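Local atomic coordinates of diol-dehydratase (Roseburia inulinivorans, PDB entry 5I2A), a protein that probably acts as a B12-independent glycyl radical lyase that dehydrates 1,2-propanediol. Residues A[197-200]-A[201-205]. Sequence-based numbering, arbitrary orientation.
Sequences DADY and STKMC
Tyr200 and Met204, one helical turn apart, form a local CH-pi and Met-aromatic contact in the first turn of helix 200-233, where the chain comes out of a type I beta turn spanning Asp197 to Tyr200. The site lies far out on the glycyl radical enzyme fold, its centre about 36 Å from the centre of the chain. CG of Met204 sits over the middle of one ring face, 3.4 Å from the centroid of the Tyr200 ring and 12° off its normal. The sulfur comes in obliquely, with Met204 SD 4.7 Å from the same Tyr200 centroid. Tyr200 CG stands anti to its own N (chi1 -177°), which brings one face of the phenol against Met204 CG; the bends at chi2 and chi3 of the methionine then set where its sulfur and methyl lie. Phe195 also meets the tyrosine ring, and Asn509 of the second subunit packs on it. Replacing Tyr200 by alanine is likely to leave Met204 CG without its aromatic face and to open a gap beside these two neighbours. The backbone ties the same residues, Met204 N donating to Tyr200 O at 2.9 Å. Asp199 is the N-cap residue, yet its carboxylate makes no capping bond; instead it runs alongside the extended Lys203 chain, with Asp199 OD2 3.8 Å from Lys203 CD. The ammonium lies farther off, 5.1 Å from Asp199 OD2 to Lys203 NZ, and is held by a salt bridge to Glu189 and a hydrogen bond to Lys536 O. Ser201 OG is hydrogen-bonded to Tyr140 O, and Ala198 O to Tyr516 OH, both partners in the second subunit. Asp199 O accepts the amide of Lys203, Lys203 N to Asp199 O 2.9 Å, in a bond whose N-H...O angle is 160°.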
ATOM      1  N   ASP A 197       9.404 -13.796   9.556  1.00 14.40           N
ATOM      2  CA  ASP A 197       9.557 -13.568   8.111  1.00 14.31           C
ATOM      3  C   ASP A 197       9.206 -12.110   7.797  1.00 13.62           C
ATOM      4  O   ASP A 197       8.254 -11.581   8.344  1.00 14.80           O
ATOM      5  CB  ASP A 197       8.652 -14.499   7.274  1.00 15.20           C
ATOM      6  CG  ASP A 197       8.995 -15.978   7.443  1.00 16.01           C
ATOM      7  OD1 ASP A 197      10.089 -16.296   7.937  1.00 17.89           O
ATOM      8  OD2 ASP A 197       8.148 -16.822   7.097  1.00 18.84           O
ATOM      9  N   ALA A 198       9.969 -11.480   6.912  1.00 12.50           N
ATOM     10  CA  ALA A 198       9.736 -10.084   6.558  1.00 16.67           C
ATOM     11  C   ALA A 198       8.341  -9.850   5.971  1.00 17.82           C
ATOM     12  O   ALA A 198       7.808  -8.749   6.080  1.00 15.78           O
ATOM     13  CB  ALA A 198      10.821  -9.587   5.575  1.00 11.02           C
ATOM     14  N   ASP A 199       7.733 -10.874   5.377  1.00 14.83           N
ATOM     15  CA  ASP A 199       6.386 -10.703   4.822  1.00 15.02           C
ATOM     16  C   ASP A 199       5.289 -11.380   5.653  1.00 16.33           C
ATOM     17  O   ASP A 199       4.171 -11.566   5.163  1.00 15.07           O
ATOM     18  CB  ASP A 199       6.332 -11.234   3.372  1.00 14.64           C
ATOM     19  CG  ASP A 199       6.465 -12.742   3.298  1.00 19.37           C
ATOM     20  OD1 ASP A 199       7.024 -13.334   4.239  1.00 21.00           O
ATOM     21  OD2 ASP A 199       6.008 -13.345   2.300  1.00 24.34           O
ATOM     22  N   TYR A 200       5.589 -11.750   6.897  1.00 13.37           N
ATOM     23  CA  TYR A 200       4.627 -12.525   7.680  1.00 14.80           C
ATOM     24  C   TYR A 200       3.322 -11.750   7.899  1.00 15.67           C
ATOM     25  O   TYR A 200       2.244 -12.294   7.686  1.00 13.49           O
ATOM     26  CB  TYR A 200       5.214 -12.953   9.028  1.00 12.77           C
ATOM     27  CG  TYR A 200       4.281 -13.843   9.865  1.00 15.30           C
ATOM     28  CD1 TYR A 200       3.331 -13.288  10.720  1.00 15.24           C
ATOM     29  CD2 TYR A 200       4.360 -15.233   9.795  1.00 15.66           C
ATOM     30  CE1 TYR A 200       2.482 -14.097  11.486  1.00 16.32           C
ATOM     31  CE2 TYR A 200       3.536 -16.045  10.556  1.00 15.33           C
ATOM     32  CZ  TYR A 200       2.602 -15.475  11.400  1.00 19.12           C
ATOM     33  OH  TYR A 200       1.783 -16.279  12.136  1.00 18.41           O
ATOM     34  N   SER A 201       3.415 -10.485   8.297  1.00 14.21           N
ATOM     35  CA  SER A 201       2.203  -9.719   8.604  1.00 15.56           C
ATOM     36  C   SER A 201       1.221  -9.663   7.422  1.00 16.91           C
ATOM     37  O   SER A 201       0.022  -9.875   7.585  1.00 15.21           O
ATOM     38  CB  SER A 201       2.550  -8.295   9.039  1.00 15.12           C
ATOM     39  OG  SER A 201       3.135  -8.262  10.327  1.00 17.08           O
ATOM     40  N   THR A 202       1.738  -9.365   6.241  1.00 12.47           N
ATOM     41  CA  THR A 202       0.893  -9.149   5.082  1.00 14.20           C
ATOM     42  C   THR A 202       0.463 -10.473   4.448  1.00 17.16           C
ATOM     43  O   THR A 202      -0.674 -10.609   4.009  1.00 15.91           O
ATOM     44  CB  THR A 202       1.608  -8.284   4.026  1.00 18.20           C
ATOM     45  OG1 THR A 202       2.911  -8.830   3.770  1.00 15.99           O
ATOM     46  CG2 THR A 202       1.739  -6.819   4.523  1.00 14.93           C
ATOM     47  N   LYS A 203       1.372 -11.444   4.399  1.00 14.95           N
ATOM     48  CA  LYS A 203       1.033 -12.754   3.854  1.00 14.84           C
ATOM     49  C   LYS A 203      -0.049 -13.404   4.707  1.00 16.74           C
ATOM     50  O   LYS A 203      -1.053 -13.899   4.186  1.00 17.82           O
ATOM     51  CB  LYS A 203       2.265 -13.673   3.764  1.00 14.29           C
ATOM     52  CG  LYS A 203       1.940 -15.106   3.320  1.00 16.07           C
ATOM     53  CD  LYS A 203       3.163 -15.848   2.755  1.00 17.94           C
ATOM     54  CE  LYS A 203       2.756 -17.196   2.132  1.00 18.18           C
ATOM     55  NZ  LYS A 203       3.922 -17.999   1.630  1.00 22.03           N
ATOM     56  N   MET A 204       0.148 -13.399   6.019  1.00 17.54           N
ATOM     57  CA  MET A 204      -0.784 -14.084   6.906  1.00 14.89           C
ATOM     58  C   MET A 204      -2.119 -13.367   6.944  1.00 17.19           C
ATOM     59  O   MET A 204      -3.144 -14.016   7.011  1.00 16.48           O
ATOM     60  CB  MET A 204      -0.213 -14.219   8.318  1.00 15.64           C
ATOM     61  CG  MET A 204       0.882 -15.281   8.433  1.00 22.79           C
ATOM     62  SD  MET A 204       0.244 -16.955   8.109  1.00 25.52           S
ATOM     63  CE  MET A 204      -1.166 -16.929   9.192  1.00 17.88           C
ATOM     64  N   CYS A 205      -2.118 -12.035   6.878  1.00 15.67           N
ATOM     65  CA  CYS A 205      -3.388 -11.319   6.801  1.00 14.92           C
ATOM     66  C   CYS A 205      -4.185 -11.749   5.546  1.00 16.51           C
ATOM     67  O   CYS A 205      -5.386 -11.973   5.618  1.00 16.40           O
ATOM     68  CB  CYS A 205      -3.174  -9.806   6.791  1.00 14.73           C
ATOM     69  SG  CYS A 205      -4.704  -8.836   6.952  1.00 21.82           S
TER